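Local structure of DNA ligase (Aquifex aeolicus, 3QWU) at residues 118-121 against 122-126. The protein probably joins nucleic acid strands through ATP-dependent adenylation, and binds adenosine and calcium. Sequence-based numbering, arbitrary orientation.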
# COMPACT_ATOMS: atom_id res chain seq x y z
N LEU A 118 -41.44 -2.72 -11.49
CA LEU A 118 -41.08 -1.58 -12.30
C LEU A 118 -42.26 -0.83 -12.97
O LEU A 118 -42.06 -0.06 -13.92
CB LEU A 118 -40.01 -2.00 -13.31
CG LEU A 118 -38.63 -2.19 -12.62
CD1 LEU A 118 -37.58 -2.73 -13.62
CD2 LEU A 118 -38.10 -0.87 -11.94
N ARG A 119 -43.47 -1.05 -12.43
CA ARG A 119 -44.65 -0.17 -12.65
C ARG A 119 -44.29 1.31 -12.54
O ARG A 119 -44.67 2.11 -13.39
CB ARG A 119 -45.73 -0.47 -11.58
CG ARG A 119 -47.12 0.06 -11.82
CD ARG A 119 -48.11 -0.53 -10.80
NE ARG A 119 -48.72 0.48 -9.91
CZ ARG A 119 -48.56 0.57 -8.58
NH1 ARG A 119 -47.81 -0.31 -7.90
NH2 ARG A 119 -49.17 1.56 -7.89
N ILE A 120 -43.55 1.67 -11.49
CA ILE A 120 -43.04 3.06 -11.34
C ILE A 120 -42.38 3.65 -12.61
O ILE A 120 -42.62 4.80 -12.97
CB ILE A 120 -42.09 3.19 -10.14
CG1 ILE A 120 -41.58 4.62 -9.98
CG2 ILE A 120 -40.88 2.28 -10.29
CD1 ILE A 120 -40.70 4.82 -8.74
N LEU A 121 -41.60 2.87 -13.31
CA LEU A 121 -41.02 3.33 -14.57
C LEU A 121 -42.11 3.39 -15.65
O LEU A 121 -42.21 4.38 -16.39
CB LEU A 121 -39.81 2.44 -15.03
CG LEU A 121 -38.59 2.38 -14.06
CD1 LEU A 121 -37.45 1.50 -14.58
CD2 LEU A 121 -38.04 3.79 -13.71
N ASP A 122 -42.95 2.38 -15.74
CA ASP A 122 -44.04 2.43 -16.70
C ASP A 122 -44.81 3.74 -16.56
O ASP A 122 -45.19 4.35 -17.58
CB ASP A 122 -44.99 1.25 -16.53
CG ASP A 122 -44.32 -0.08 -16.84
OD1 ASP A 122 -43.30 -0.09 -17.57
OD2 ASP A 122 -44.80 -1.11 -16.34
N GLU A 123 -45.04 4.18 -15.32
CA GLU A 123 -45.84 5.38 -15.06
C GLU A 123 -45.00 6.65 -15.04
O GLU A 123 -45.53 7.72 -15.15
CB GLU A 123 -46.61 5.26 -13.73
CG GLU A 123 -47.56 4.04 -13.76
CD GLU A 123 -48.49 3.92 -12.56
OE1 GLU A 123 -48.37 4.67 -11.59
OE2 GLU A 123 -49.36 3.05 -12.60
N ASN A 124 -43.69 6.52 -14.89
CA ASN A 124 -42.78 7.64 -14.84
C ASN A 124 -41.53 7.24 -15.61
O ASN A 124 -40.49 7.04 -15.01
CB ASN A 124 -42.44 7.94 -13.38
CG ASN A 124 -43.70 8.00 -12.46
OD1 ASN A 124 -44.21 9.09 -12.22
ND2 ASN A 124 -44.18 6.83 -11.96
N PRO A 125 -41.61 7.11 -16.96
CA PRO A 125 -40.45 6.65 -17.80
C PRO A 125 -39.18 7.53 -17.82
O PRO A 125 -38.16 7.12 -18.34
CB PRO A 125 -41.04 6.51 -19.22
CG PRO A 125 -42.31 7.30 -19.19
CD PRO A 125 -42.83 7.27 -17.77
N ASP A 126 -39.26 8.72 -17.24
CA ASP A 126 -38.09 9.59 -17.02
C ASP A 126 -37.16 9.14 -15.83
O ASP A 126 -35.97 9.49 -15.77
CB ASP A 126 -38.57 11.05 -16.82
CG ASP A 126 -39.68 11.20 -15.70
OD1 ASP A 126 -40.77 10.51 -15.76
OD2 ASP A 126 -39.45 12.02 -14.77
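N124 closes the short helix 119-123 by turning its side-chain amide back onto I120. Its ND2 donates to I120 O at 2.8 Å, the carbonyl oxygen lying only 2° out of the amide plane and receiving the hydrogen on a lone pair. With CG anti to its own carbonyl carbon (chi1 -48°), the amide swings back over the last turn; ND2 also bonds to the hydroxyl of Y180. The backbone N of N124 adds only weak bonds, to I120 O and, at 3.0 Å, to L121 O. P125 N sits where the next i+4 to i donor would be, 2.9 Å from L121 O, but has no hydrogen, so proline ends the helical bonding here at little cost. At the start of the helix, from the N-cap residue L118, D122 N to L118 O (3.2 Å) and E123 N to R119 O (2.9 Å) are regular i+4 to i bonds.

The helix is amphipathic and leads into strand 127-134 of the RNA ligase family region: L118, I120 and L121 turn their aliphatic chains onto that strand, and I120 also reaches F159 and L176.

R119 and E123 occupy the outer side, running side by side. R119 NE lies 3.8 Å from E123 OE2, a long salt bridge at the guanidinium edge, the guanidinium and carboxylate planes 86° apart; the other oxygen, E123 OE1, is hydrogen-bonded to Y180 OH. D122, partly exposed, uses OD1 for a salt bridge with K90 NZ and a hydrogen bond with Y95 OH; an alanine here would probably leave the lysine without this counter-charge and the tyrosine without this partner.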